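Local structure of Cry23AA1 (Bacillus thuringiensis, 4RHZ) at residues N5-I10 against G171-R176; E36-Q41 against Y118-T123; T70-W75 against S135-V140. The protein is an aerolysin-family crystal toxin that binds zinc, forms a binary complex with Cry37Aa1 and probably acts by forming pores in target membranes. All coordinates share one frame; numbering follows the deposited sequence. Where two conformers were deposited one is given.

Interaction 1 of 3, residues N5-I10 against G171-R176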
loop_
_atom_site.group_PDB
_atom_site.type_symbol
_atom_site.label_atom_id
_atom_site.label_comp_id
_atom_site.label_asym_id
_atom_site.label_seq_id
_atom_site.Cartn_x
_atom_site.Cartn_y
_atom_site.Cartn_z
ATOM N N ASN A 5 24.375 19.707 -10.664
ATOM C CA ASN A 5 25.643 19.351 -11.362
ATOM C C ASN A 5 26.842 20.129 -10.702
ATOM O O ASN A 5 26.888 21.331 -10.822
ATOM C CB ASN A 5 25.505 19.695 -12.850
ATOM C CG ASN A 5 26.715 19.271 -13.653
ATOM O OD1 ASN A 5 27.849 19.594 -13.290
ATOM N ND2 ASN A 5 26.493 18.520 -14.729
ATOM N N ILE A 6 27.694 19.458 -9.926
ATOM C CA ILE A 6 28.786 20.080 -9.206
ATOM C C ILE A 6 29.609 21.006 -10.149
ATOM O O ILE A 6 29.709 22.214 -9.905
ATOM C CB ILE A 6 29.701 19.055 -8.587
ATOM C CG1 ILE A 6 28.941 18.211 -7.552
ATOM C CG2 ILE A 6 30.946 19.747 -7.880
ATOM C CD1 ILE A 6 28.266 19.047 -6.525
ATOM N N GLN A 7 30.044 20.445 -11.286
ATOM C CA GLN A 7 30.718 21.198 -12.286
ATOM C C GLN A 7 29.995 22.422 -12.723
ATOM O O GLN A 7 30.645 23.479 -12.798
ATOM C CB GLN A 7 31.216 20.340 -13.446
ATOM C CG GLN A 7 32.405 19.513 -13.018
ATOM C CD GLN A 7 33.089 18.832 -14.191
ATOM O OE1 GLN A 7 32.564 17.858 -14.726
ATOM N NE2 GLN A 7 34.310 19.304 -14.564
ATOM N N ASP A 8 28.696 22.357 -13.030
ATOM C CA ASP A 8 28.017 23.571 -13.497
ATOM C C ASP A 8 28.016 24.606 -12.370
ATOM O O ASP A 8 27.952 25.798 -12.636
ATOM C CB ASP A 8 26.554 23.335 -13.902
ATOM C CG ASP A 8 26.388 22.455 -15.175
ATOM O OD1 ASP A 8 27.305 22.320 -16.050
ATOM O OD2 ASP A 8 25.276 21.918 -15.317
ATOM N N GLU A 9 27.970 24.174 -11.121
ATOM C CA GLU A 9 27.829 25.126 -10.036
ATOM C C GLU A 9 29.257 25.731 -9.736
ATOM O O GLU A 9 29.356 26.917 -9.372
ATOM C CB GLU A 9 27.290 24.535 -8.752
ATOM C CG GLU A 9 25.850 23.986 -8.722
ATOM C CD GLU A 9 24.804 24.914 -9.187
ATOM O OE1 GLU A 9 24.941 26.137 -8.913
ATOM O OE2 GLU A 9 23.835 24.417 -9.845
ATOM N N ILE A 10 30.318 24.928 -9.917
ATOM C CA ILE A 10 31.675 25.457 -9.944
ATOM C C ILE A 10 31.790 26.436 -11.126
ATOM O O ILE A 10 32.341 27.495 -11.019
ATOM C CB ILE A 10 32.710 24.367 -10.121
ATOM C CG1 ILE A 10 32.875 23.586 -8.861
ATOM C CG2 ILE A 10 34.054 24.973 -10.506
ATOM C CD1 ILE A 10 32.880 24.393 -7.657
ATOM N N GLY A 171 37.233 16.680 -0.942
ATOM C CA GLY A 171 38.132 16.936 -2.050
ATOM C C GLY A 171 37.804 18.156 -2.872
ATOM O O GLY A 171 36.896 18.893 -2.535
ATOM N N THR A 172 38.553 18.381 -3.969
ATOM C CA THR A 172 38.479 19.666 -4.634
ATOM C C THR A 172 38.385 19.479 -6.118
ATOM O O THR A 172 38.622 18.382 -6.637
ATOM C CB THR A 172 39.770 20.471 -4.389
ATOM O OG1 THR A 172 40.896 19.709 -4.869
ATOM C CG2 THR A 172 39.969 20.814 -2.917
ATOM N N LEU A 173 38.015 20.554 -6.799
ATOM C CA LEU A 173 38.179 20.650 -8.240
ATOM C C LEU A 173 39.286 21.674 -8.500
ATOM O O LEU A 173 39.401 22.700 -7.794
ATOM C CB LEU A 173 36.883 21.118 -8.936
ATOM C CG LEU A 173 35.808 20.016 -8.945
ATOM C CD1 LEU A 173 35.039 20.083 -7.583
ATOM C CD2 LEU A 173 34.890 20.161 -10.158
ATOM N N PHE A 174 40.049 21.389 -9.542
ATOM C CA PHE A 174 40.972 22.311 -10.061
ATOM C C PHE A 174 40.286 23.162 -11.082
ATOM O O PHE A 174 39.863 22.639 -12.096
ATOM C CB PHE A 174 42.203 21.612 -10.662
ATOM C CG PHE A 174 43.297 22.609 -11.061
ATOM C CD1 PHE A 174 43.848 23.466 -10.103
ATOM C CD2 PHE A 174 43.653 22.768 -12.353
ATOM C CE1 PHE A 174 44.800 24.407 -10.430
ATOM C CE2 PHE A 174 44.596 23.725 -12.701
ATOM C CZ PHE A 174 45.186 24.538 -11.728
ATOM N N CYS A 175 40.193 24.472 -10.857
ATOM C CA CYS A 175 39.429 25.342 -11.779
ATOM C C CYS A 175 40.246 26.462 -12.484
ATOM O O CYS A 175 40.969 27.255 -11.843
ATOM C CB CYS A 175 38.170 25.938 -11.091
ATOM S SG CYS A 175 37.435 24.839 -9.775
ATOM N N ARG A 176 40.107 26.495 -13.797
ATOM C CA ARG A 176 40.736 27.438 -14.649
ATOM C C ARG A 176 39.664 28.404 -15.150
ATOM O O ARG A 176 38.716 27.971 -15.787
ATOM C CB ARG A 176 41.413 26.701 -15.845
ATOM C CG ARG A 176 42.537 25.610 -15.473
ATOM C CD ARG A 176 43.048 24.890 -16.751
ATOM N NE ARG A 176 44.232 24.019 -16.624
ATOM C CZ ARG A 176 44.203 22.683 -16.374
ATOM N NH1 ARG A 176 43.017 22.084 -16.161
ATOM N NH2 ARG A 176 45.350 21.934 -16.324
#
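This is a buried helix-on-strand contact at one end of the elongated molecule, about 33 Å from the centre of the chain to the centre of the contact. The first turn of helix 6-18 lies against strand 172-176, part of the long strand 146-179. The two short segments cross at -45°. Their axes come no closer than 10.7 Å, and side chains fill the gap. No hydrogen bond joins the two segments.

Leu-173 is the central group. Its CG stands anti to the carbonyl carbon (chi1 -73°), and its two methyls take different partners. CD2 of Leu-173 meets Gln-7 CG at 3.8 Å and also reaches Ile-10 CG1. CD1 of Leu-173 lies 4.1 Å from Ile-6 CG2. All three helix side chains cross the leucine obliquely. One turn along the helix from Ile-6, Ile-10 points toward the strand. Its CG2, anti to the backbone N, sits 3.5 Å from Cys-175 SG.

The fold is the aerolysin type, made mostly of long strands, and this helix is one of only two in the chain. Leu-173 and Cys-175 face it, while Phe-174 between them turns away, as expected in a beta strand. Strand 22-27 and strand 182-190 flank the site: Tyr-27 touches Ile-6, Gln-7 and Leu-173, and Val-189 touches Ile-10 and Cys-175. Leu-194 of the second helix also packs on Ile-10.

Gln-7 joins the apolar layer through its CG. Its chain then runs on, extended, and NE2 hydrogen-bonds to Ser-25 OG. Asn-5 is the N-cap of the helix. Its OD1 accepts from Asp-8 N at 2.9 Å, with the donor above the carbonyl plane.

Interaction 2 of 3, residues E36-Q41 against Y118-T123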
loop_
_atom_site.group_PDB
_atom_site.type_symbol
_atom_site.label_atom_id
_atom_site.label_comp_id
_atom_site.label_asym_id
_atom_site.label_seq_id
_atom_site.Cartn_x
_atom_site.Cartn_y
_atom_site.Cartn_z
ATOM N N GLU A 36 27.287 6.666 0.850
ATOM C CA GLU A 36 26.021 6.678 0.098
ATOM C C GLU A 36 24.963 5.943 0.923
ATOM O O GLU A 36 25.235 4.904 1.559
ATOM C CB GLU A 36 26.166 5.959 -1.234
ATOM C CG GLU A 36 27.062 6.665 -2.225
ATOM C CD GLU A 36 28.434 6.049 -2.312
ATOM O OE1 GLU A 36 29.044 5.733 -1.261
ATOM O OE2 GLU A 36 28.883 5.848 -3.458
ATOM N N SER A 37 23.759 6.479 0.910
ATOM C CA SER A 37 22.733 5.966 1.768
ATOM C C SER A 37 21.384 6.401 1.275
ATOM O O SER A 37 21.097 7.604 1.254
ATOM C CB SER A 37 22.963 6.501 3.173
ATOM O OG SER A 37 21.907 6.091 4.034
ATOM N N VAL A 38 20.566 5.438 0.853
ATOM C CA VAL A 38 19.167 5.731 0.586
ATOM C C VAL A 38 18.322 5.153 1.753
ATOM O O VAL A 38 18.376 3.954 2.046
ATOM C CB VAL A 38 18.732 5.126 -0.758
ATOM C CG1 VAL A 38 17.198 5.208 -0.919
ATOM C CG2 VAL A 38 19.497 5.795 -1.950
ATOM N N THR A 39 17.603 6.017 2.447
ATOM C CA THR A 39 16.800 5.591 3.557
ATOM C C THR A 39 15.342 6.073 3.448
ATOM O O THR A 39 15.073 7.221 3.108
ATOM C CB THR A 39 17.416 5.980 4.937
ATOM O OG1 THR A 39 17.523 7.383 5.003
ATOM C CG2 THR A 39 18.815 5.323 5.187
ATOM N N PRO A 40 14.392 5.158 3.726
ATOM C CA PRO A 40 12.945 5.388 3.707
ATOM C C PRO A 40 12.618 6.349 4.807
ATOM O O PRO A 40 13.178 6.221 5.844
ATOM C CB PRO A 40 12.366 3.992 4.031
ATOM C CG PRO A 40 13.461 3.333 4.870
ATOM C CD PRO A 40 14.730 3.791 4.172
ATOM N N GLN A 41 11.729 7.301 4.582
ATOM C CA GLN A 41 11.380 8.242 5.619
ATOM C C GLN A 41 10.561 7.605 6.769
ATOM O O GLN A 41 10.604 8.115 7.888
ATOM C CB GLN A 41 10.666 9.463 5.028
ATOM C CG GLN A 41 11.699 10.362 4.349
ATOM C CD GLN A 41 11.173 11.685 3.822
ATOM O OE1 GLN A 41 9.976 12.027 3.962
ATOM N NE2 GLN A 41 12.079 12.451 3.189
ATOM N N TYR A 118 18.911 3.242 -7.047
ATOM C CA TYR A 118 18.996 4.693 -7.148
ATOM C C TYR A 118 20.300 5.218 -7.787
ATOM O O TYR A 118 21.377 5.102 -7.194
ATOM C CB TYR A 118 18.763 5.310 -5.806
ATOM C CG TYR A 118 17.354 5.028 -5.351
ATOM C CD1 TYR A 118 16.307 5.847 -5.732
ATOM C CD2 TYR A 118 17.064 3.888 -4.577
ATOM C CE1 TYR A 118 15.016 5.586 -5.309
ATOM C CE2 TYR A 118 15.762 3.604 -4.179
ATOM C CZ TYR A 118 14.760 4.437 -4.530
ATOM O OH TYR A 118 13.479 4.124 -4.105
ATOM N N ASN A 119 20.158 5.750 -8.994
ATOM C CA ASN A 119 21.224 6.487 -9.647
ATOM C C ASN A 119 21.097 8.003 -9.337
ATOM O O ASN A 119 20.156 8.663 -9.791
ATOM C CB ASN A 119 21.204 6.228 -11.142
ATOM C CG ASN A 119 22.291 7.115 -11.928
ATOM O OD1 ASN A 119 22.919 8.078 -11.384
ATOM N ND2 ASN A 119 22.441 6.812 -13.212
ATOM N N TYR A 120 22.034 8.531 -8.560
ATOM C CA TYR A 120 21.906 9.912 -8.016
ATOM C C TYR A 120 21.898 11.027 -9.048
ATOM O O TYR A 120 21.385 12.108 -8.780
ATOM C CB TYR A 120 22.969 10.212 -6.972
ATOM C CG TYR A 120 22.904 9.418 -5.680
ATOM C CD1 TYR A 120 22.489 8.087 -5.649
ATOM C CD2 TYR A 120 23.364 9.984 -4.496
ATOM C CE1 TYR A 120 22.501 7.342 -4.417
ATOM C CE2 TYR A 120 23.357 9.274 -3.299
ATOM C CZ TYR A 120 22.935 7.961 -3.279
ATOM O OH TYR A 120 22.977 7.297 -2.097
ATOM N N SER A 121 22.345 10.699 -10.249
ATOM C CA SER A 121 22.615 11.671 -11.312
ATOM C C SER A 121 21.497 11.856 -12.314
ATOM O O SER A 121 21.639 12.697 -13.247
ATOM C CB SER A 121 23.918 11.276 -12.051
ATOM O OG SER A 121 24.925 11.144 -11.007
ATOM N N THR A 122 20.406 11.109 -12.156
ATOM C CA THR A 122 19.281 11.280 -13.079
ATOM C C THR A 122 17.945 11.374 -12.352
ATOM O O THR A 122 17.828 10.882 -11.229
ATOM C CB THR A 122 19.246 10.157 -14.192
ATOM O OG1 THR A 122 18.130 10.409 -15.046
ATOM C CG2 THR A 122 19.044 8.715 -13.608
ATOM N N THR A 123 16.951 12.027 -12.955
ATOM C CA THR A 123 15.588 11.992 -12.423
ATOM C C THR A 123 14.689 10.972 -13.179
ATOM O O THR A 123 13.425 10.937 -12.992
ATOM C CB THR A 123 14.876 13.318 -12.586
ATOM O OG1 THR A 123 14.902 13.632 -13.985
ATOM C CG2 THR A 123 15.538 14.416 -11.813
#
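The Tyr-118 ring has Val-38 CG1 over one face, and the Tyr-120 ring has Tyr-118 O in plane at its edge. The first is a CH-pi contact. CG1 of Val-38 lies 4.2 Å from the Tyr-118 ring centroid, 27° off the ring normal. Val-38 CG1 stands anti to the backbone N (chi1 169°), and the valine crosses the tyrosine at about a right angle. Its other methyl, CG2, lies 4.0 Å from Tyr-118 CB. The same CG2 is 3.8 Å from Tyr-120 OH, so one valine methyl touches both tyrosines.

Tyr-120 approaches Glu-36 with its hydroxyl end. Its OH is 3.6 Å from Glu-36 CB and 3.2 Å from Ser-37 N. Tyr-120 is a buried residue, and its OH hydrogen-bonds to Glu-166 O and Thr-97 OG1.

The contact joins two sheets of this aerolysin-family fold. Strand 32-40 belongs to the large sheet and pairs with strand 146-179. Strand 111-119 belongs to the small four-stranded sheet. Phe-101 of that small sheet also packs on Val-38 and Tyr-118.

Strand 111-119 ends at Asn-119, where a type I turn to Thr-122 begins. Asn-119 also forms an Asx turn, its OD1 accepting from Ser-121 N at 2.9 Å. The Tyr-118 hydroxyl hydrogen-bonds to Phe-218 O.

Interaction 3 of 3, residues T70-W75 against S135-V140; sequences TVSFTW and SDSTKV
OG1 of Thr-74 stands anti to the backbone N (chi1 -153°), and OG of Ser-135 stands anti to the carbonyl carbon (chi1 -65°). These torsions bring the two hydroxyls together across the strands. In the conformer given, Thr-74 OG1 and Ser-135 OG are hydrogen-bonded at 2.8 Å, and either could donate. Thr-74 OG1 has a second partner in Trp-134 O.

Further along the same face, Ser-72 OG lies 3.3 Å from Ser-137 CB. Thr-70 OG1 meets Lys-139 CG at 3.5 Å, where the lysine chain runs out extended. This face is polar, mostly hydroxyls with one lysine, and largely exposed.

The other face carries Val-71, Phe-73, Asp-136 and Thr-138. Val-71 and Thr-138 lie side by side, with Val-71 CG2 4.0 Å from Thr-138 CG2. The Phe-73 ring stacks on Tyr-152, and Ile-229 packs on Phe-73, Asp-136 and Thr-138. Asp-136 is buried, but both carboxylate oxygens are satisfied: OD1 by Ser-227 OG and Tyr-152 OH, OD2 by Ser-253 OG.

The backbones hold the two strands together. Val-71 N donates to Thr-138 O at 2.9 Å, nearly along the C=O axis, and Thr-138 N returns a bond to Val-71 O. Phe-73 N donates to Asp-136 O at 2.8 Å, and Asp-136 N bonds back to Phe-73 O. Between these hydrogen-bonded pairs sits the non-hydrogen-bonded pair Ser-72 and Ser-137.

The antiparallel pairing of 70-74 with 135-139, part of strands 67-90 and 126-142, is typical of the long, Ser- and Thr-rich strands of aerolysin-family toxins. These strands also carry the zinc ligands His-79, Glu-130 and His-132.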
loop_
_atom_site.group_PDB
_atom_site.type_symbol
_atom_site.label_atom_id
_atom_site.label_comp_id
_atom_site.label_asym_id
_atom_site.label_seq_id
_atom_site.Cartn_x
_atom_site.Cartn_y
_atom_site.Cartn_z
ATOM N N THR A 70 -12.460 -31.134 -3.106
ATOM C CA THR A 70 -11.320 -30.285 -3.365
ATOM C C THR A 70 -11.714 -29.009 -4.102
ATOM O O THR A 70 -12.302 -29.092 -5.171
ATOM C CB THR A 70 -10.247 -31.068 -4.126
ATOM O OG1 THR A 70 -9.703 -32.022 -3.208
ATOM C CG2 THR A 70 -9.070 -30.133 -4.582
ATOM N N VAL A 71 -11.447 -27.831 -3.506
ATOM C CA VAL A 71 -11.683 -26.558 -4.272
ATOM C C VAL A 71 -10.343 -25.874 -4.592
ATOM O O VAL A 71 -9.485 -25.722 -3.715
ATOM C CB VAL A 71 -12.622 -25.543 -3.544
ATOM C CG1 VAL A 71 -14.067 -26.055 -3.527
ATOM C CG2 VAL A 71 -12.172 -25.310 -2.114
ATOM N N SER A 72 -10.214 -25.476 -5.854
ATOM C CA SER A 72 -8.995 -25.002 -6.433
ATOM C C SER A 72 -9.312 -23.681 -7.076
ATOM O O SER A 72 -10.328 -23.562 -7.778
ATOM C CB SER A 72 -8.562 -25.903 -7.611
ATOM O OG SER A 72 -8.124 -27.119 -7.101
ATOM N N PHE A 73 -8.379 -22.759 -6.943
ATOM C CA PHE A 73 -8.537 -21.416 -7.476
ATOM C C PHE A 73 -7.280 -21.002 -8.183
ATOM O O PHE A 73 -6.153 -21.359 -7.792
ATOM C CB PHE A 73 -8.763 -20.441 -6.336
ATOM C CG PHE A 73 -10.027 -20.676 -5.606
ATOM C CD1 PHE A 73 -10.022 -21.307 -4.368
ATOM C CD2 PHE A 73 -11.215 -20.273 -6.154
ATOM C CE1 PHE A 73 -11.216 -21.509 -3.674
ATOM C CE2 PHE A 73 -12.421 -20.474 -5.480
ATOM C CZ PHE A 73 -12.415 -21.090 -4.225
ATOM N N THR A 74 -7.477 -20.224 -9.211
ATOM C CA THR A 74 -6.355 -19.618 -9.828
ATOM C C THR A 74 -6.605 -18.131 -10.092
ATOM O O THR A 74 -7.698 -17.729 -10.468
ATOM C CB THR A 74 -5.990 -20.409 -11.076
ATOM O OG1 THR A 74 -4.600 -20.228 -11.314
ATOM C CG2 THR A 74 -6.804 -19.974 -12.293
ATOM N N TRP A 75 -5.577 -17.315 -9.904
ATOM C CA TRP A 75 -5.710 -15.922 -10.268
ATOM C C TRP A 75 -4.394 -15.275 -10.733
ATOM O O TRP A 75 -3.330 -15.497 -10.151
ATOM C CB TRP A 75 -6.318 -15.136 -9.112
ATOM C CG TRP A 75 -6.889 -13.847 -9.549
ATOM C CD1 TRP A 75 -8.002 -13.648 -10.330
ATOM C CD2 TRP A 75 -6.363 -12.547 -9.249
ATOM N NE1 TRP A 75 -8.202 -12.285 -10.529
ATOM C CE2 TRP A 75 -7.206 -11.597 -9.873
ATOM C CE3 TRP A 75 -5.265 -12.096 -8.496
ATOM C CZ2 TRP A 75 -6.983 -10.210 -9.766
ATOM C CZ3 TRP A 75 -5.038 -10.711 -8.389
ATOM C CH2 TRP A 75 -5.891 -9.786 -9.017
ATOM N N SER A 135 -2.196 -19.633 -7.220
ATOM C CA SER A 135 -2.970 -20.865 -7.336
ATOM C C SER A 135 -3.082 -21.544 -5.970
ATOM O O SER A 135 -2.106 -21.708 -5.261
ATOM C CB SER A 135 -2.363 -21.782 -8.416
ATOM O OG SER A 135 -2.469 -21.159 -9.699
ATOM N N ASP A 136 -4.281 -21.908 -5.572
ATOM C CA ASP A 136 -4.400 -22.431 -4.246
ATOM C C ASP A 136 -5.483 -23.510 -4.286
ATOM O O ASP A 136 -6.421 -23.448 -5.117
ATOM C CB ASP A 136 -4.835 -21.281 -3.300
ATOM C CG ASP A 136 -3.692 -20.275 -2.963
ATOM O OD1 ASP A 136 -3.760 -19.094 -3.436
ATOM O OD2 ASP A 136 -2.774 -20.638 -2.189
ATOM N N SER A 137 -5.401 -24.472 -3.374
ATOM C CA SER A 137 -6.494 -25.426 -3.241
ATOM C C SER A 137 -6.487 -26.040 -1.891
ATOM O O SER A 137 -5.495 -25.974 -1.163
ATOM C CB SER A 137 -6.464 -26.503 -4.306
ATOM O OG SER A 137 -5.303 -27.205 -4.137
ATOM N N THR A 138 -7.647 -26.552 -1.496
ATOM C CA THR A 138 -7.770 -27.113 -0.156
ATOM C C THR A 138 -8.923 -28.128 -0.259
ATOM O O THR A 138 -9.722 -28.102 -1.229
ATOM C CB THR A 138 -8.015 -26.038 0.885
ATOM O OG1 THR A 138 -7.809 -26.549 2.208
ATOM C CG2 THR A 138 -9.419 -25.418 0.761
ATOM N N LYS A 139 -8.963 -29.033 0.715
ATOM C CA LYS A 139 -9.832 -30.181 0.663
ATOM C C LYS A 139 -10.774 -29.970 1.816
ATOM O O LYS A 139 -10.384 -29.923 2.975
ATOM C CB LYS A 139 -9.001 -31.421 0.862
ATOM C CG LYS A 139 -9.534 -32.685 0.194
ATOM C CD LYS A 139 -9.042 -33.932 1.009
ATOM C CE LYS A 139 -8.955 -35.194 0.162
ATOM N NZ LYS A 139 -7.905 -36.153 0.666
ATOM N N VAL A 140 -12.032 -29.784 1.513
ATOM C CA VAL A 140 -12.935 -29.522 2.610
ATOM C C VAL A 140 -13.865 -30.715 2.838
ATOM O O VAL A 140 -14.235 -31.437 1.904
ATOM C CB VAL A 140 -13.775 -28.218 2.377
ATOM C CG1 VAL A 140 -14.521 -28.283 1.075
ATOM C CG2 VAL A 140 -14.791 -28.036 3.515
#

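The three contacts are spread along the elongated molecule. Interactions 1 and 3 lie on opposite sides of the chain's centre, with their own centres about 63 Å apart. Interaction 2 lies nearest the middle. All three reach the large sheet. Strand 146-179 carries half of interaction 1 and pairs with strand 32-40 of interaction 2. Interactions 1 and 2 are buried and work through side chains: aliphatic groups and a thiol in the first, methyls and tyrosine rings in the second. Interaction 3 is partly exposed and differs in kind, since backbone hydrogen bonds join neighbouring strands within one sheet. Along the chain, interactions 2 and 3 are both nested inside the loop closed by interaction 1.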